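Predicted DNA-binding transcriptional regulator (Aliivibrio fischeri ES114, PDB 7DWN) probably regulates transcription as a LysR-type DNA-binding factor, pairing an N-terminal helix-turn-helix domain with a C-terminal effector-binding domain of the periplasmic-binding-protein type. Local coordinates at residues P181-I186 with Q235-L240; V191-Y196 with V213-I218; E207-Q212 with Q260-P265. One frame throughout, in Å; residues are numbered along the deposited sequence.

Contact 1: P181-I186 with Q235-L240; sequences PIYDFI and QGIAWL
Y183 and F185, two aromatic residues of an irregular loop, lean from one side onto the chain that enters strand 238-241, with I237 between them. The side chain of Y183 can be followed outward. Its CB sits 3.5 Å from I237 CG2, and Y183 CG and CD2 are both 4.0 Å from that same I237 CG2 methyl. Further along, the rim of the ring runs past the backbone of G236, with Y183 CE2 3.5 Å from G236 CA. At the tip, Y183 OH passes 3.6 Å from Q235 C and is hydrogen-bonded to the carbonyl O of K234, just before the segment. One face of this ring carries the neighbouring I182, whose CG2 stands 4.1 Å above the plane over its centre.

F185 points its own tip at the other branch of I237, with CZ 3.5 Å from I237 CD1. The same F185 CZ lies 4.1 Å from W239 CH2, so the tip of the phenyl points at the two of them, meeting each obliquely. I237 serves both aromatics by dividing its branches: CG2, anti to the carbonyl carbon, goes to Y183, while CG1 takes the crowded place between N and C (chi1 65°) and carries CD1 to F185. Its chi2 of 146° is well off staggered, consistent with close packing.

The contact is thus apolar, and the Y183 hydroxyl has the K234 carbonyl as its partner. A238 and V172 join by backbone hydrogen bonds, setting strand 238-241 against the long strand 160-174. The loop 181-186, between strands 160-174 and 191-195, packs on the chain leading to 238-241 in the second of the two Rossmann-like subdomains of a LysR effector-binding domain.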
loop_
_atom_site.group_PDB
_atom_site.type_symbol
_atom_site.label_atom_id
_atom_site.label_comp_id
_atom_site.label_asym_id
_atom_site.label_seq_id
_atom_site.Cartn_x
_atom_site.Cartn_y
_atom_site.Cartn_z
ATOM N N PRO A 181 -8.169 37.286 38.302
ATOM C CA PRO A 181 -8.617 36.678 37.036
ATOM C C PRO A 181 -9.172 37.727 36.084
ATOM O O PRO A 181 -10.138 38.424 36.399
ATOM C CB PRO A 181 -9.697 35.684 37.479
ATOM C CG PRO A 181 -10.151 36.173 38.811
ATOM C CD PRO A 181 -8.950 36.805 39.454
ATOM N N ILE A 182 -8.541 37.842 34.911
ATOM C CA ILE A 182 -9.013 38.780 33.895
ATOM C C ILE A 182 -10.346 38.318 33.325
ATOM O O ILE A 182 -11.260 39.123 33.110
ATOM C CB ILE A 182 -7.945 38.945 32.800
ATOM C CG1 ILE A 182 -6.672 39.542 33.401
ATOM C CG2 ILE A 182 -8.470 39.810 31.669
ATOM C CD1 ILE A 182 -5.477 39.453 32.498
ATOM N N TYR A 183 -10.479 37.022 33.068
ATOM C CA TYR A 183 -11.746 36.429 32.684
ATOM C C TYR A 183 -12.271 35.582 33.834
ATOM O O TYR A 183 -11.525 35.194 34.739
ATOM C CB TYR A 183 -11.599 35.580 31.421
ATOM C CG TYR A 183 -10.900 36.298 30.292
ATOM C CD1 TYR A 183 -11.564 37.259 29.541
ATOM C CD2 TYR A 183 -9.577 36.016 29.975
ATOM C CE1 TYR A 183 -10.931 37.921 28.509
ATOM C CE2 TYR A 183 -8.936 36.673 28.942
ATOM C CZ TYR A 183 -9.620 37.624 28.211
ATOM O OH TYR A 183 -8.990 38.282 27.182
ATOM N N ASP A 184 -13.567 35.296 33.792
ATOM C CA ASP A 184 -14.202 34.601 34.899
ATOM C C ASP A 184 -15.533 34.030 34.424
ATOM O O ASP A 184 -15.975 34.282 33.301
ATOM C CB ASP A 184 -14.392 35.540 36.090
ATOM C CG ASP A 184 -15.690 36.304 36.019
ATOM O OD1 ASP A 184 -16.728 35.696 36.321
ATOM O OD2 ASP A 184 -15.683 37.493 35.643
ATOM N N PHE A 185 -16.185 33.275 35.314
ATOM C CA PHE A 185 -17.471 32.652 35.027
ATOM C C PHE A 185 -18.630 33.250 35.822
ATOM O O PHE A 185 -19.770 32.800 35.653
ATOM C CB PHE A 185 -17.404 31.138 35.288
ATOM C CG PHE A 185 -16.508 30.393 34.334
ATOM C CD1 PHE A 185 -16.902 30.166 33.024
ATOM C CD2 PHE A 185 -15.281 29.903 34.755
ATOM C CE1 PHE A 185 -16.081 29.480 32.147
ATOM C CE2 PHE A 185 -14.458 29.211 33.884
ATOM C CZ PHE A 185 -14.858 29.001 32.578
ATOM N N ILE A 186 -18.380 34.243 36.682
ATOM C CA ILE A 186 -19.475 34.870 37.420
ATOM C C ILE A 186 -20.305 35.754 36.495
ATOM O O ILE A 186 -21.531 35.846 36.641
ATOM C CB ILE A 186 -18.944 35.656 38.638
ATOM C CG1 ILE A 186 -18.125 34.759 39.581
ATOM C CG2 ILE A 186 -20.089 36.346 39.368
ATOM C CD1 ILE A 186 -18.875 33.566 40.146
ATOM N N GLN A 235 -5.426 36.467 26.061
ATOM C CA GLN A 235 -6.325 36.328 24.922
ATOM C C GLN A 235 -7.598 35.565 25.258
ATOM O O GLN A 235 -8.604 35.730 24.559
ATOM C CB GLN A 235 -5.605 35.636 23.763
ATOM C CG GLN A 235 -4.431 36.425 23.208
ATOM C CD GLN A 235 -4.849 37.779 22.663
ATOM O OE1 GLN A 235 -4.176 38.786 22.887
ATOM N NE2 GLN A 235 -5.966 37.811 21.944
ATOM N N GLY A 236 -7.582 34.740 26.299
ATOM C CA GLY A 236 -8.759 33.978 26.662
ATOM C C GLY A 236 -8.437 32.994 27.769
ATOM O O GLY A 236 -7.375 33.061 28.394
ATOM N N ILE A 237 -9.373 32.081 27.998
ATOM C CA ILE A 237 -9.231 31.064 29.028
ATOM C C ILE A 237 -8.946 29.728 28.365
ATOM O O ILE A 237 -9.245 29.514 27.186
ATOM C CB ILE A 237 -10.481 30.953 29.921
ATOM C CG1 ILE A 237 -11.675 30.456 29.102
ATOM C CG2 ILE A 237 -10.783 32.283 30.546
ATOM C CD1 ILE A 237 -12.621 29.587 29.891
ATOM N N ALA A 238 -8.383 28.805 29.143
ATOM C CA ALA A 238 -8.190 27.477 28.576
ATOM C C ALA A 238 -8.073 26.443 29.686
ATOM O O ALA A 238 -7.656 26.755 30.800
ATOM C CB ALA A 238 -6.952 27.423 27.673
ATOM N N TRP A 239 -8.450 25.208 29.360
ATOM C CA TRP A 239 -8.251 24.073 30.253
ATOM C C TRP A 239 -6.855 23.525 29.996
ATOM O O TRP A 239 -6.612 22.858 28.988
ATOM C CB TRP A 239 -9.322 23.010 30.037
ATOM C CG TRP A 239 -10.571 23.262 30.823
ATOM C CD1 TRP A 239 -10.923 22.690 32.011
ATOM C CD2 TRP A 239 -11.629 24.160 30.479
ATOM N NE1 TRP A 239 -12.140 23.176 32.427
ATOM C CE2 TRP A 239 -12.594 24.080 31.503
ATOM C CE3 TRP A 239 -11.853 25.025 29.405
ATOM C CZ2 TRP A 239 -13.765 24.837 31.483
ATOM C CZ3 TRP A 239 -13.016 25.769 29.385
ATOM C CH2 TRP A 239 -13.958 25.671 30.417
ATOM N N LEU A 240 -5.938 23.806 30.906
ATOM C CA LEU A 240 -4.567 23.370 30.735
ATOM C C LEU A 240 -4.215 22.290 31.749
ATOM O O LEU A 240 -4.709 22.323 32.882
ATOM C CB LEU A 240 -3.597 24.547 30.886
ATOM C CG LEU A 240 -3.859 25.706 29.923
ATOM C CD1 LEU A 240 -2.842 26.821 30.112
ATOM C CD2 LEU A 240 -3.842 25.198 28.494
#

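Contact 2: V191-Y196 with V213-I218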
loop_
_atom_site.group_PDB
_atom_site.type_symbol
_atom_site.label_atom_id
_atom_site.label_comp_id
_atom_site.label_asym_id
_atom_site.label_seq_id
_atom_site.Cartn_x
_atom_site.Cartn_y
_atom_site.Cartn_z
ATOM N N VAL A 191 -17.076 33.998 27.491
ATOM C CA VAL A 191 -15.639 34.170 27.688
ATOM C C VAL A 191 -14.914 33.754 26.411
ATOM O O VAL A 191 -15.271 32.728 25.803
ATOM C CB VAL A 191 -15.154 33.351 28.901
ATOM C CG1 VAL A 191 -13.685 33.552 29.138
ATOM C CG2 VAL A 191 -15.946 33.734 30.136
ATOM N N PRO A 192 -13.919 34.521 25.959
ATOM C CA PRO A 192 -13.057 34.047 24.869
ATOM C C PRO A 192 -12.395 32.741 25.268
ATOM O O PRO A 192 -11.701 32.658 26.283
ATOM C CB PRO A 192 -12.039 35.177 24.701
ATOM C CG PRO A 192 -12.076 35.922 25.988
ATOM C CD PRO A 192 -13.497 35.837 26.453
ATOM N N TRP A 193 -12.616 31.709 24.458
ATOM C CA TRP A 193 -12.254 30.346 24.806
ATOM C C TRP A 193 -11.197 29.855 23.828
ATOM O O TRP A 193 -11.410 29.879 22.608
ATOM C CB TRP A 193 -13.496 29.454 24.783
ATOM C CG TRP A 193 -13.253 28.017 25.077
ATOM C CD1 TRP A 193 -12.271 27.486 25.860
ATOM C CD2 TRP A 193 -14.012 26.912 24.579
ATOM N NE1 TRP A 193 -12.375 26.115 25.882
ATOM C CE2 TRP A 193 -13.436 25.739 25.100
ATOM C CE3 TRP A 193 -15.124 26.803 23.740
ATOM C CZ2 TRP A 193 -13.937 24.473 24.811
ATOM C CZ3 TRP A 193 -15.619 25.549 23.454
ATOM C CH2 TRP A 193 -15.026 24.399 23.987
ATOM N N LEU A 194 -10.052 29.445 24.371
ATOM C CA LEU A 194 -8.968 28.833 23.613
ATOM C C LEU A 194 -9.077 27.327 23.808
ATOM O O LEU A 194 -8.790 26.813 24.894
ATOM C CB LEU A 194 -7.616 29.357 24.091
ATOM C CG LEU A 194 -7.514 30.873 24.276
ATOM C CD1 LEU A 194 -6.288 31.238 25.095
ATOM C CD2 LEU A 194 -7.482 31.571 22.931
ATOM N N THR A 195 -9.487 26.621 22.762
ATOM C CA THR A 195 -9.913 25.237 22.887
ATOM C C THR A 195 -8.952 24.291 22.180
ATOM O O THR A 195 -8.198 24.679 21.285
ATOM C CB THR A 195 -11.325 25.059 22.315
ATOM O OG1 THR A 195 -11.795 23.737 22.601
ATOM C CG2 THR A 195 -11.323 25.272 20.808
ATOM N N TYR A 196 -8.986 23.034 22.611
ATOM C CA TYR A 196 -8.422 21.954 21.825
ATOM C C TYR A 196 -9.390 21.578 20.708
ATOM O O TYR A 196 -10.515 22.078 20.630
ATOM C CB TYR A 196 -8.145 20.730 22.697
ATOM C CG TYR A 196 -7.245 20.986 23.882
ATOM C CD1 TYR A 196 -5.864 20.962 23.747
ATOM C CD2 TYR A 196 -7.776 21.233 25.141
ATOM C CE1 TYR A 196 -5.037 21.188 24.829
ATOM C CE2 TYR A 196 -6.957 21.460 26.228
ATOM C CZ TYR A 196 -5.588 21.438 26.066
ATOM O OH TYR A 196 -4.765 21.664 27.144
ATOM N N VAL A 213 -20.838 26.100 31.358
ATOM C CA VAL A 213 -20.111 27.352 31.191
ATOM C C VAL A 213 -20.507 27.996 29.869
ATOM O O VAL A 213 -20.927 27.319 28.926
ATOM C CB VAL A 213 -18.583 27.129 31.252
ATOM C CG1 VAL A 213 -18.152 26.760 32.665
ATOM C CG2 VAL A 213 -18.179 26.038 30.283
ATOM N N ALA A 214 -20.371 29.322 29.806
ATOM C CA ALA A 214 -20.664 30.094 28.602
ATOM C C ALA A 214 -19.339 30.444 27.935
ATOM O O ALA A 214 -18.609 31.323 28.400
ATOM C CB ALA A 214 -21.470 31.347 28.939
ATOM N N LEU A 215 -19.031 29.754 26.842
ATOM C CA LEU A 215 -17.764 29.904 26.140
ATOM C C LEU A 215 -18.021 30.320 24.698
ATOM O O LEU A 215 -18.991 29.868 24.082
ATOM C CB LEU A 215 -16.969 28.595 26.154
ATOM C CG LEU A 215 -16.702 27.948 27.512
ATOM C CD1 LEU A 215 -16.125 26.553 27.332
ATOM C CD2 LEU A 215 -15.767 28.817 28.330
ATOM N N THR A 216 -17.154 31.170 24.161
ATOM C CA THR A 216 -17.162 31.454 22.729
ATOM C C THR A 216 -15.787 31.130 22.162
ATOM O O THR A 216 -14.788 31.762 22.559
ATOM C CB THR A 216 -17.548 32.911 22.436
ATOM O OG1 THR A 216 -17.179 33.242 21.094
ATOM C CG2 THR A 216 -16.883 33.874 23.409
ATOM N N PRO A 217 -15.671 30.138 21.278
ATOM C CA PRO A 217 -14.348 29.704 20.804
ATOM C C PRO A 217 -13.740 30.744 19.875
ATOM O O PRO A 217 -14.342 31.116 18.867
ATOM C CB PRO A 217 -14.648 28.392 20.062
ATOM C CG PRO A 217 -16.064 28.032 20.425
ATOM C CD PRO A 217 -16.754 29.323 20.706
ATOM N N ILE A 218 -12.541 31.214 20.214
ATOM C CA ILE A 218 -11.841 32.177 19.374
ATOM C C ILE A 218 -10.544 31.627 18.810
ATOM O O ILE A 218 -9.891 32.309 18.012
ATOM C CB ILE A 218 -11.572 33.496 20.124
ATOM C CG1 ILE A 218 -10.525 33.279 21.217
ATOM C CG2 ILE A 218 -12.869 34.055 20.694
ATOM C CD1 ILE A 218 -9.951 34.559 21.767
#
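The indole of W193 is sandwiched between two aliphatic groups. Over one face stands L215 CD1, 3.6 Å from the centroid of the six-membered ring and only 15° off its normal, a well-centred CH-pi contact. T195 CB lies on the opposite face, displaced toward the rim. The ring of P217 approaches obliquely, its CG 3.7 Å from W193 CE3, and the indole of W239 meets that of W193 with the planes nearly perpendicular. W193 reaches this position because its CG is anti to the backbone N.

Behind these side chains the two strands run parallel. V191 N donates to A214 O at 3.2 Å, a somewhat bent bond, and T216 N to V191 O at 2.9 Å. W193 then grips the partner strand twice, its N giving a bond to T216 O at 2.9 Å and its O receiving one from I218 N at 3.0 Å, nearly straight at 167°. The prolines fit this pattern, since P192 and P217 alternate with the residues whose amides are used.

On the other side of the sheet, P192 CB rests 3.7 Å from I218 CD1, and L194 CD2 is close by at 3.9 Å from I218 CG1. Over the short segments 191-195 and 215-218 the strand directions cross at -55°. With helix 201-209 connecting them, they form a beta-alpha-beta crossover, the building unit of a Rossmann-like subdomain.

Contact 3: E207-Q212 with Q260-P265; sequences EIIREQ and QSLRLP
Packing is most extensive around I209, a residue of the weakly bonded last part of helix 201-209 with its CB directed toward the opposing segment. Its branches meet L264 tip to tip: I209 CG2 and CG1 both lie 3.7 Å from L264 CD2. The tip turns the other way, I209 CD1 coming to 4.0 Å from L262 CD2 as the two side chains cross at about a right angle. I209 CG1 is in the crowded position between N and C (chi1 53°), and chi2 of 91° is about 30° from staggered. All three side chains are buried, and W239 closes over I209 and L264.

The outer side is looser. Q212, held by a turn in which its N bonds to I209 O at 2.9 Å, stretches an extended side chain past L262 in the opposite direction. Its OE1 ends 3.6 Å from the methyl L262 CD2, and 4.0 Å from S261 OG, too far for a bond. Q212 and S261 are both exposed.

This part of the helix packs where the chain enters strand 264-272, whose L264 is backbone hydrogen-bonded to L169 of strand 160-174. In LysR effector domains, such long antiparallel strands are the hinge strands that pass between the two subdomains.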
loop_
_atom_site.group_PDB
_atom_site.type_symbol
_atom_site.label_atom_id
_atom_site.label_comp_id
_atom_site.label_asym_id
_atom_site.label_seq_id
_atom_site.Cartn_x
_atom_site.Cartn_y
_atom_site.Cartn_z
ATOM N N GLU A 207 -15.490 18.657 26.693
ATOM C CA GLU A 207 -16.855 18.490 26.204
ATOM C C GLU A 207 -17.808 17.980 27.282
ATOM O O GLU A 207 -19.022 18.171 27.160
ATOM C CB GLU A 207 -16.858 17.534 25.006
ATOM C CG GLU A 207 -18.154 17.517 24.212
ATOM C CD GLU A 207 -18.389 18.805 23.447
ATOM O OE1 GLU A 207 -17.418 19.559 23.224
ATOM O OE2 GLU A 207 -19.549 19.066 23.068
ATOM N N ILE A 208 -17.286 17.349 28.337
ATOM C CA ILE A 208 -18.149 16.808 29.384
ATOM C C ILE A 208 -18.833 17.931 30.155
ATOM O O ILE A 208 -20.019 17.836 30.495
ATOM C CB ILE A 208 -17.337 15.890 30.317
ATOM C CG1 ILE A 208 -16.888 14.634 29.568
ATOM C CG2 ILE A 208 -18.146 15.513 31.552
ATOM C CD1 ILE A 208 -18.033 13.791 29.051
ATOM N N ILE A 209 -18.108 19.012 30.434
ATOM C CA ILE A 209 -18.619 20.109 31.246
ATOM C C ILE A 209 -18.937 21.340 30.407
ATOM O O ILE A 209 -19.242 22.398 30.967
ATOM C CB ILE A 209 -17.646 20.459 32.383
ATOM C CG1 ILE A 209 -16.240 20.718 31.835
ATOM C CG2 ILE A 209 -17.623 19.352 33.424
ATOM C CD1 ILE A 209 -15.962 22.168 31.491
ATOM N N ARG A 210 -18.839 21.237 29.076
ATOM C CA ARG A 210 -19.187 22.367 28.211
ATOM C C ARG A 210 -20.498 23.057 28.609
ATOM O O ARG A 210 -20.576 24.292 28.603
ATOM C CB ARG A 210 -19.263 21.908 26.757
ATOM C CG ARG A 210 -19.215 23.062 25.778
ATOM C CD ARG A 210 -19.003 22.589 24.356
ATOM N NE ARG A 210 -18.658 23.703 23.481
ATOM C CZ ARG A 210 -19.547 24.520 22.927
ATOM N NH1 ARG A 210 -20.842 24.347 23.151
ATOM N NH2 ARG A 210 -19.143 25.511 22.144
ATOM N N GLU A 211 -21.539 22.290 28.958
ATOM C CA GLU A 211 -22.846 22.905 29.209
ATOM C C GLU A 211 -22.883 23.740 30.483
ATOM O O GLU A 211 -23.815 24.533 30.658
ATOM C CB GLU A 211 -23.947 21.843 29.285
ATOM C CG GLU A 211 -24.365 21.247 27.949
ATOM C CD GLU A 211 -24.863 22.285 26.960
ATOM O OE1 GLU A 211 -24.383 22.279 25.806
ATOM O OE2 GLU A 211 -25.726 23.107 27.333
ATOM N N GLN A 212 -21.909 23.584 31.372
ATOM C CA GLN A 212 -21.895 24.295 32.643
ATOM C C GLN A 212 -21.284 25.686 32.542
ATOM O O GLN A 212 -21.212 26.388 33.556
ATOM C CB GLN A 212 -21.132 23.480 33.693
ATOM C CG GLN A 212 -21.629 22.053 33.861
ATOM C CD GLN A 212 -20.902 21.316 34.972
ATOM O OE1 GLN A 212 -20.015 21.870 35.622
ATOM N NE2 GLN A 212 -21.277 20.062 35.194
ATOM N N GLN A 260 -14.612 23.569 41.350
ATOM C CA GLN A 260 -13.907 22.295 41.445
ATOM C C GLN A 260 -14.499 21.260 40.498
ATOM O O GLN A 260 -13.778 20.388 39.999
ATOM C CB GLN A 260 -13.934 21.781 42.885
ATOM C CG GLN A 260 -13.041 20.572 43.130
ATOM C CD GLN A 260 -11.564 20.900 43.015
ATOM O OE1 GLN A 260 -11.130 21.998 43.367
ATOM N NE2 GLN A 260 -10.780 19.947 42.519
ATOM N N SER A 261 -15.804 21.345 40.226
ATOM C CA SER A 261 -16.427 20.451 39.259
ATOM C C SER A 261 -15.978 20.738 37.832
ATOM O O SER A 261 -16.188 19.898 36.950
ATOM C CB SER A 261 -17.949 20.548 39.361
ATOM O OG SER A 261 -18.382 21.890 39.226
ATOM N N LEU A 262 -15.374 21.902 37.582
ATOM C CA LEU A 262 -14.821 22.198 36.266
ATOM C C LEU A 262 -13.425 21.621 36.078
ATOM O O LEU A 262 -12.988 21.456 34.934
ATOM C CB LEU A 262 -14.792 23.709 36.026
ATOM C CG LEU A 262 -16.147 24.417 35.958
ATOM C CD1 LEU A 262 -15.971 25.889 35.623
ATOM C CD2 LEU A 262 -17.059 23.740 34.948
ATOM N N ARG A 263 -12.719 21.317 37.166
ATOM C CA ARG A 263 -11.421 20.658 37.072
ATOM C C ARG A 263 -11.624 19.210 36.642
ATOM O O ARG A 263 -12.315 18.447 37.326
ATOM C CB ARG A 263 -10.694 20.731 38.412
ATOM C CG ARG A 263 -10.449 22.145 38.922
ATOM C CD ARG A 263 -9.697 22.124 40.246
ATOM N NE ARG A 263 -9.238 23.449 40.659
ATOM C CZ ARG A 263 -9.906 24.253 41.481
ATOM N NH1 ARG A 263 -11.072 23.872 41.982
ATOM N NH2 ARG A 263 -9.409 25.439 41.805
ATOM N N LEU A 264 -11.028 18.825 35.513
ATOM C CA LEU A 264 -11.361 17.535 34.915
ATOM C C LEU A 264 -10.214 16.551 35.064
ATOM O O LEU A 264 -9.075 16.896 34.735
ATOM C CB LEU A 264 -11.699 17.715 33.434
ATOM C CG LEU A 264 -12.822 18.709 33.142
ATOM C CD1 LEU A 264 -12.765 19.154 31.693
ATOM C CD2 LEU A 264 -14.173 18.094 33.465
ATOM N N PRO A 265 -10.451 15.328 35.528
ATOM C CA PRO A 265 -9.342 14.374 35.656
ATOM C C PRO A 265 -8.858 13.882 34.300
ATOM O O PRO A 265 -9.646 13.668 33.376
ATOM C CB PRO A 265 -9.950 13.234 36.482
ATOM C CG PRO A 265 -11.404 13.299 36.183
ATOM C CD PRO A 265 -11.723 14.762 36.010
#

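All three contacts lie in one subdomain. The centres of contacts 1 and 2 are about 9 Å apart; the centre of contact 3 is about 13 Å from that of contact 2 and about 14 Å from that of contact 1. A probable backbone hydrogen bond from L194 N to I237 O (2.9 Å) joins the first two. W239 is the shared hub. Its O is 2.9 Å from Y196 OH, its NE1 bonds to L262 O at 3.2 Å, and its CZ2 packs 3.5 Å from I209 CD1 of contact 3. The three contacts thus adjoin one another through W239. In relatives, effectors bind in the cleft between the two subdomains.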